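Local atomic coordinates of xylulose kinase (Bifidobacterium adolescentis ATCC 15703, PDB entry 3I8B), a protein that probably catalyses the ATP-dependent phosphorylation of D-xylulose to D-xylulose 5-phosphate, as a member of the FGGY family of carbohydrate kinases. Residues T12-C17 against L92-S97; I106-A111 against I217-E222. One frame throughout, in Å; residues are numbered along the deposited sequence.

Contact 1. Residues T12-C17 against L92-S97; sequences TSTQSC and LWNDTS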
ATOM      1  N   THR A  12      -5.236   8.928   7.240  1.00  8.10           N
ATOM      2  CA  THR A  12      -5.582   8.067   8.365  1.00  9.71           C
ATOM      3  C   THR A  12      -4.784   6.758   8.234  1.00 11.33           C
ATOM      4  O   THR A  12      -5.102   5.891   7.426  1.00  8.67           O
ATOM      5  CB  THR A  12      -7.104   7.859   8.470  1.00  8.25           C
ATOM      6  OG1 THR A  12      -7.415   7.113   9.648  1.00 10.70           O
ATOM      7  CG2 THR A  12      -7.671   7.137   7.225  1.00 11.73           C
ATOM      8  N   SER A  13      -3.708   6.656   9.004  1.00 11.60           N
ATOM      9  CA  SER A  13      -2.814   5.507   8.941  1.00  9.02           C
ATOM     10  C   SER A  13      -3.074   4.611  10.141  1.00 10.87           C
ATOM     11  O   SER A  13      -3.878   4.945  11.004  1.00 10.53           O
ATOM     12  CB  SER A  13      -1.354   5.968   8.961  1.00 11.79           C
ATOM     13  OG  SER A  13      -1.037   6.579  10.218  1.00 15.85           O
ATOM     14  N   THR A  14      -2.400   3.463  10.202  1.00 10.77           N
ATOM     15  CA  THR A  14      -2.564   2.591  11.350  1.00  8.77           C
ATOM     16  C   THR A  14      -2.331   3.374  12.644  1.00 10.29           C
ATOM     17  O   THR A  14      -3.123   3.296  13.591  1.00 10.11           O
ATOM     18  CB  THR A  14      -1.631   1.378  11.245  1.00 13.09           C
ATOM     19  OG1 THR A  14      -1.865   0.723   9.988  1.00 12.38           O
ATOM     20  CG2 THR A  14      -1.889   0.404  12.382  1.00 12.85           C
ATOM     21  N   GLN A  15      -1.270   4.172  12.668  1.00  8.72           N
ATOM     22  CA  GLN A  15      -0.827   4.776  13.918  1.00 16.96           C
ATOM     23  C   GLN A  15      -1.506   6.073  14.323  1.00 15.44           C
ATOM     24  O   GLN A  15      -1.631   6.349  15.523  1.00 14.06           O
ATOM     25  CB  GLN A  15       0.693   4.936  13.926  1.00 19.29           C
ATOM     26  CG  GLN A  15       1.394   3.614  14.169  1.00 19.70           C
ATOM     27  CD  GLN A  15       2.871   3.668  13.841  1.00 39.81           C
ATOM     28  OE1 GLN A  15       3.722   3.477  14.715  1.00 49.96           O
ATOM     29  NE2 GLN A  15       3.188   3.929  12.576  1.00 40.49           N
ATOM     30  N   SER A  16      -1.971   6.844  13.341  1.00 13.28           N
ATOM     31  CA  SER A  16      -2.500   8.166  13.628  1.00 11.90           C
ATOM     32  C   SER A  16      -3.326   8.755  12.478  1.00 12.36           C
ATOM     33  O   SER A  16      -3.365   8.216  11.370  1.00 10.29           O
ATOM     34  CB  SER A  16      -1.344   9.124  13.936  1.00 16.92           C
ATOM     35  OG  SER A  16      -0.618   9.435  12.753  1.00 18.77           O
ATOM     36  N   CYS A  17      -3.971   9.884  12.768  1.00 10.54           N
ATOM     37  CA  CYS A  17      -4.633  10.669  11.751  1.00 10.87           C
ATOM     38  C   CYS A  17      -3.902  12.007  11.581  1.00 10.57           C
ATOM     39  O   CYS A  17      -3.608  12.684  12.554  1.00 11.55           O
ATOM     40  CB  CYS A  17      -6.087  10.917  12.133  1.00  8.92           C
ATOM     41  SG  CYS A  17      -7.107  11.437  10.725  1.00 12.17           S
ATOM     42  N   LEU A  92      -6.932  -5.240  10.303  1.00 11.93           N
ATOM     43  CA  LEU A  92      -6.062  -4.365   9.539  1.00  9.16           C
ATOM     44  C   LEU A  92      -5.048  -5.107   8.677  1.00 12.34           C
ATOM     45  O   LEU A  92      -4.915  -6.344   8.766  1.00 11.16           O
ATOM     46  CB  LEU A  92      -5.357  -3.395  10.499  1.00 10.32           C
ATOM     47  CG  LEU A  92      -6.297  -2.605  11.418  1.00 10.56           C
ATOM     48  CD1 LEU A  92      -5.525  -1.518  12.213  1.00  9.80           C
ATOM     49  CD2 LEU A  92      -7.445  -1.985  10.608  1.00  8.62           C
ATOM     50  N   TRP A  93      -4.333  -4.348   7.847  1.00 10.46           N
ATOM     51  CA  TRP A  93      -3.355  -4.920   6.921  1.00 13.85           C
ATOM     52  C   TRP A  93      -2.340  -5.825   7.632  1.00 15.26           C
ATOM     53  O   TRP A  93      -1.828  -6.782   7.038  1.00 15.61           O
ATOM     54  CB  TRP A  93      -2.600  -3.815   6.177  1.00 11.15           C
ATOM     55  CG  TRP A  93      -1.712  -3.015   7.098  1.00 12.93           C
ATOM     56  CD1 TRP A  93      -2.094  -1.992   7.910  1.00 11.57           C
ATOM     57  CD2 TRP A  93      -0.303  -3.201   7.320  1.00 14.96           C
ATOM     58  NE1 TRP A  93      -1.013  -1.519   8.617  1.00 15.73           N
ATOM     59  CE2 TRP A  93       0.099  -2.240   8.274  1.00 14.76           C
ATOM     60  CE3 TRP A  93       0.656  -4.075   6.797  1.00 15.52           C
ATOM     61  CZ2 TRP A  93       1.425  -2.125   8.721  1.00 16.73           C
ATOM     62  CZ3 TRP A  93       1.980  -3.967   7.249  1.00 18.04           C
ATOM     63  CH2 TRP A  93       2.347  -2.998   8.202  1.00 14.63           C
ATOM     64  N   ASN A  94      -2.049  -5.515   8.893  1.00 13.20           N
ATOM     65  CA  ASN A  94      -1.034  -6.251   9.652  1.00 16.24           C
ATOM     66  C   ASN A  94      -1.592  -7.283  10.624  1.00 15.08           C
ATOM     67  O   ASN A  94      -0.840  -7.897  11.380  1.00 15.13           O
ATOM     68  CB  ASN A  94      -0.079  -5.299  10.387  1.00 14.92           C
ATOM     69  CG  ASN A  94      -0.807  -4.301  11.284  1.00 13.00           C
ATOM     70  OD1 ASN A  94      -2.030  -4.249  11.309  1.00 14.77           O
ATOM     71  ND2 ASN A  94      -0.046  -3.516  12.038  1.00 17.41           N
ATOM     72  N   ASP A  95      -2.907  -7.454  10.626  1.00 13.38           N
ATOM     73  CA  ASP A  95      -3.508  -8.599  11.299  1.00 13.71           C
ATOM     74  C   ASP A  95      -3.099  -9.864  10.550  1.00 13.49           C
ATOM     75  O   ASP A  95      -3.163  -9.916   9.320  1.00 12.96           O
ATOM     76  CB  ASP A  95      -5.032  -8.494  11.309  1.00 12.50           C
ATOM     77  CG  ASP A  95      -5.707  -9.814  11.680  1.00 16.57           C
ATOM     78  OD1 ASP A  95      -5.671 -10.174  12.870  1.00 10.59           O
ATOM     79  OD2 ASP A  95      -6.289 -10.480  10.781  1.00 16.69           O
ATOM     80  N   THR A  96      -2.667 -10.882  11.283  1.00 14.36           N
ATOM     81  CA  THR A  96      -2.302 -12.163  10.673  1.00 14.06           C
ATOM     82  C   THR A  96      -3.312 -13.272  10.992  1.00 14.46           C
ATOM     83  O   THR A  96      -3.089 -14.430  10.645  1.00 13.08           O
ATOM     84  CB  THR A  96      -0.941 -12.650  11.175  1.00 18.32           C
ATOM     85  OG1 THR A  96      -0.980 -12.739  12.606  1.00 16.07           O
ATOM     86  CG2 THR A  96       0.149 -11.697  10.750  1.00 15.29           C
ATOM     87  N   SER A  97      -4.392 -12.916  11.680  1.00 12.17           N
ATOM     88  CA  SER A  97      -5.484 -13.847  11.969  1.00 16.71           C
ATOM     89  C   SER A  97      -5.979 -14.588  10.725  1.00 16.14           C
ATOM     90  O   SER A  97      -6.309 -15.768  10.793  1.00 14.21           O
ATOM     91  CB  SER A  97      -6.680 -13.102  12.578  1.00 13.61           C
ATOM     92  OG  SER A  97      -6.387 -12.596  13.866  1.00 19.44           O
TER
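The indole of W93 meets T14 at its edge, while one of its faces is covered by the next residue in the chain: N94 CB sits 3.6 Å above the ring plane, over the centre. At the pyrrole edge W93 NE1 donates to T14 OG1 over 2.8 Å, with an N-H...O angle of 150°. The hydroxyl lies only 6° out of the ring plane, where an indole N-H points, and the threonine side chain stands nearly perpendicular to that of W93. T14 suits the place because it branches. CG2 stands anti to the backbone N (chi1 -55° to OG1), which leaves OG1 for the indole and turns the methyl to L92, where T14 CG2 meets L92 CD1 at 4.1 Å. On its own side, W93 belongs to a type I turn from L92 to D95, closed by D95 N to L92 O. S13 OG accepts from S16 N, an ST motif, in the same turn as T14.

T14 OG1 accepts from the indole and probably donates to Q73 OE1. A valine in its place would probably leave W93 NE1 without its acceptor, break the link to Q73 and let the indole turn more freely. W93 lies close to H75, predicted to bind substrate, and T14 is not far from D274, the predicted proton acceptor. The contact joins the turn between strands 6-12 and 16-23, a hairpin of the actin-like ATPase fold of FGGY kinases, to the loop after strand 90-91, and its directional N-H...O bond sets the orientation of the indole edge beside the probable sugar site.

Contact 2. Residues I106-A111 against I217-E222; sequences IEKLGA and IAMVLE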
ATOM      1  N   ILE A 106      -6.472 -19.664  -1.949  1.00 10.90           N
ATOM      2  CA  ILE A 106      -5.594 -20.115  -3.018  1.00 15.67           C
ATOM      3  C   ILE A 106      -5.921 -21.562  -3.420  1.00 15.05           C
ATOM      4  O   ILE A 106      -6.094 -21.862  -4.605  1.00 12.70           O
ATOM      5  CB  ILE A 106      -4.099 -19.983  -2.624  1.00 14.85           C
ATOM      6  CG1 ILE A 106      -3.688 -18.505  -2.583  1.00 12.45           C
ATOM      7  CG2 ILE A 106      -3.212 -20.749  -3.610  1.00 11.32           C
ATOM      8  CD1 ILE A 106      -2.457 -18.247  -1.759  1.00 14.80           C
ATOM      9  N   GLU A 107      -6.021 -22.444  -2.428  1.00 15.13           N
ATOM     10  CA  GLU A 107      -6.352 -23.848  -2.687  1.00 16.40           C
ATOM     11  C   GLU A 107      -7.734 -23.964  -3.344  1.00 16.29           C
ATOM     12  O   GLU A 107      -7.940 -24.763  -4.261  1.00 15.70           O
ATOM     13  CB  GLU A 107      -6.299 -24.657  -1.394  1.00 14.13           C
ATOM     14  CG  GLU A 107      -4.880 -24.884  -0.850  1.00 18.95           C
ATOM     15  CD  GLU A 107      -4.830 -25.819   0.368  1.00 18.75           C
ATOM     16  OE1 GLU A 107      -5.890 -26.178   0.926  1.00 21.54           O
ATOM     17  OE2 GLU A 107      -3.718 -26.192   0.780  1.00 22.19           O
ATOM     18  N   LYS A 108      -8.673 -23.142  -2.888  1.00 14.66           N
ATOM     19  CA  LYS A 108     -10.044 -23.194  -3.412  1.00 17.84           C
ATOM     20  C   LYS A 108     -10.140 -22.822  -4.893  1.00 16.07           C
ATOM     21  O   LYS A 108     -10.823 -23.511  -5.671  1.00 15.52           O
ATOM     22  CB  LYS A 108     -10.979 -22.317  -2.583  1.00 15.47           C
ATOM     23  CG  LYS A 108     -12.438 -22.388  -3.011  1.00 20.50           C
ATOM     24  CD  LYS A 108     -13.084 -23.703  -2.577  1.00 19.63           C
ATOM     25  CE  LYS A 108     -14.566 -23.716  -2.967  1.00 21.43           C
ATOM     26  NZ  LYS A 108     -15.235 -24.981  -2.561  1.00 26.64           N
ATOM     27  N   LEU A 109      -9.460 -21.742  -5.288  1.00 16.77           N
ATOM     28  CA  LEU A 109      -9.427 -21.340  -6.701  1.00 16.58           C
ATOM     29  C   LEU A 109      -8.557 -22.249  -7.572  1.00 14.34           C
ATOM     30  O   LEU A 109      -8.801 -22.378  -8.773  1.00 12.93           O
ATOM     31  CB  LEU A 109      -8.961 -19.886  -6.884  1.00 16.60           C
ATOM     32  CG  LEU A 109      -9.917 -18.783  -7.363  1.00 19.89           C
ATOM     33  CD1 LEU A 109      -9.134 -17.641  -8.062  1.00 11.62           C
ATOM     34  CD2 LEU A 109     -10.994 -19.311  -8.292  1.00 22.68           C
ATOM     35  N   GLY A 110      -7.531 -22.852  -6.982  1.00 15.35           N
ATOM     36  CA  GLY A 110      -6.638 -23.709  -7.741  1.00 14.14           C
ATOM     37  C   GLY A 110      -7.195 -25.108  -7.933  1.00 17.66           C
ATOM     38  O   GLY A 110      -6.714 -25.855  -8.782  1.00 16.80           O
ATOM     39  N   ALA A 111      -8.217 -25.453  -7.153  1.00 14.92           N
ATOM     40  CA  ALA A 111      -8.763 -26.815  -7.130  1.00 18.76           C
ATOM     41  C   ALA A 111      -9.166 -27.364  -8.511  1.00 21.44           C
ATOM     42  O   ALA A 111      -8.757 -28.460  -8.886  1.00 20.36           O
ATOM     43  CB  ALA A 111      -9.926 -26.908  -6.160  1.00 12.99           C
ATOM     44  N   ILE A 217     -16.767 -13.083  -3.060  1.00  8.85           N
ATOM     45  CA  ILE A 217     -17.317 -12.818  -1.730  1.00 10.75           C
ATOM     46  C   ILE A 217     -18.237 -13.976  -1.301  1.00  9.77           C
ATOM     47  O   ILE A 217     -18.061 -14.540  -0.227  1.00 10.64           O
ATOM     48  CB  ILE A 217     -18.069 -11.467  -1.662  1.00 11.50           C
ATOM     49  CG1 ILE A 217     -17.094 -10.302  -1.908  1.00 11.33           C
ATOM     50  CG2 ILE A 217     -18.760 -11.325  -0.318  1.00  9.82           C
ATOM     51  CD1 ILE A 217     -17.768  -8.925  -2.061  1.00  8.52           C
ATOM     52  N   ALA A 218     -19.194 -14.339  -2.153  1.00 10.34           N
ATOM     53  CA  ALA A 218     -20.036 -15.510  -1.900  1.00 11.65           C
ATOM     54  C   ALA A 218     -19.174 -16.705  -1.517  1.00 10.27           C
ATOM     55  O   ALA A 218     -19.524 -17.494  -0.640  1.00 12.29           O
ATOM     56  CB  ALA A 218     -20.893 -15.851  -3.139  1.00 11.23           C
HETATM   57  N   MSE A 219     -18.038 -16.837  -2.188  1.00 10.36           N
HETATM   58  CA  MSE A 219     -17.171 -17.993  -1.985  1.00 12.46           C
HETATM   59  C   MSE A 219     -16.759 -18.135  -0.527  1.00 12.56           C
HETATM   60  O   MSE A 219     -16.657 -19.253  -0.012  1.00 11.44           O
HETATM   61  CB  MSE A 219     -15.944 -17.899  -2.887  1.00 14.09           C
HETATM   62  CG  MSE A 219     -14.769 -18.765  -2.460  1.00 19.24           C
HETATM   63 SE   MSE A 219     -13.244 -18.526  -3.688  1.00 28.74          SE
HETATM   64  CE  MSE A 219     -14.048 -19.182  -5.351  1.00 20.45           C
ATOM     65  N   VAL A 220     -16.519 -17.007   0.144  1.00 11.56           N
ATOM     66  CA  VAL A 220     -16.102 -17.061   1.551  1.00 10.40           C
ATOM     67  C   VAL A 220     -17.266 -17.055   2.541  1.00 10.91           C
ATOM     68  O   VAL A 220     -17.107 -17.479   3.685  1.00 10.05           O
ATOM     69  CB  VAL A 220     -15.072 -15.955   1.907  1.00 10.90           C
ATOM     70  CG1 VAL A 220     -13.954 -15.934   0.870  1.00 12.29           C
ATOM     71  CG2 VAL A 220     -15.749 -14.576   2.023  1.00  9.49           C
ATOM     72  N   LEU A 221     -18.429 -16.574   2.099  1.00 11.26           N
ATOM     73  CA  LEU A 221     -19.635 -16.569   2.928  1.00 12.13           C
ATOM     74  C   LEU A 221     -20.257 -17.966   3.031  1.00 14.09           C
ATOM     75  O   LEU A 221     -21.030 -18.255   3.948  1.00 12.57           O
ATOM     76  CB  LEU A 221     -20.674 -15.593   2.364  1.00  9.90           C
ATOM     77  CG  LEU A 221     -20.309 -14.105   2.454  1.00 10.60           C
ATOM     78  CD1 LEU A 221     -21.390 -13.208   1.849  1.00 10.71           C
ATOM     79  CD2 LEU A 221     -19.990 -13.685   3.910  1.00  8.92           C
ATOM     80  N   GLU A 222     -19.924 -18.815   2.069  1.00 12.05           N
ATOM     81  CA  GLU A 222     -20.512 -20.149   1.975  1.00 14.98           C
ATOM     82  C   GLU A 222     -20.348 -20.936   3.265  1.00 16.63           C
ATOM     83  O   GLU A 222     -21.261 -21.662   3.669  1.00 14.44           O
ATOM     84  CB  GLU A 222     -19.879 -20.908   0.802  1.00 13.37           C
ATOM     85  CG  GLU A 222     -20.488 -22.257   0.458  1.00 20.86           C
ATOM     86  CD  GLU A 222     -20.219 -22.622  -0.997  1.00 27.33           C
ATOM     87  OE1 GLU A 222     -20.755 -21.940  -1.905  1.00 34.82           O
ATOM     88  OE2 GLU A 222     -19.453 -23.565  -1.234  1.00 29.47           O
TER
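K108 and M219 mark the closest approach of two helical segments, their CA atoms 8.9 Å apart. Residues 106-110 lie in helix 99-110, where G110 N bonds to I106 O, whereas 217-222 lie within helix 214-225. In the latter, I217 O receives both V220 N and L221 N, a bifurcated acceptor that combines a three-residue and a four-residue step. The spacing leaves the helix backbones apart, and side chains bridge the gap.

M219, present as selenomethionine, reaches into the gap, and K108 and L109 meet it from the other helix. Its CG is anti to the backbone N (chi1 161°) and the chain runs extended until it bends at chi3, -63°, so the selenium and the terminal methyl face different neighbours. The selenium of M219 lies against K108 CG at 4.0 Å, and the lysine and selenomethionine chains run antiparallel past one another. The methyl, M219 CE, meets L109 CD2 at 4.2 Å. A long, unbranched and flexible side chain suits this place because it can touch two successive residues of the facing helix. L109 also touches W130 of helix 122-134, which extends the apolar patch beyond the pair of helices.

K108 is amphipathic in use: its CG packs on M219, while the ammonium group runs on toward the surface, K108 being exposed. There K108 NZ comes within 4.6 Å of E222 OE2, too far for a salt bridge, though the opposite charges may still attract weakly. With no hydrogen bond across it, this small surface contact rests mainly on van der Waals contact, joining two helices of the N-terminal FGGY domain well away from the predicted active site.

From the N terminus, the chain leaves strand 6-12, turns through the bend that enters strand 16-23, and meets residues 92-97 after further strands of the first sheet and helix 46-58; contact 1 closes that loop. Helix 99-110 then begins almost at once and carries the chain to contact 2, which closes a second loop, with more helix than strand, when helix 214-225 arrives. The two loops follow in series, neither nesting nor crossing. The centres of contacts 1 and 2 are 25 Å apart; the nearest atoms of contacts 1 and 2 are about 12 Å apart. Contact 1 ties the turn of the N-terminal five-strand sheet to the loop before helix 99-110, near the predicted substrate site, whereas contact 2 pairs peripheral helices of the same N-terminal domain.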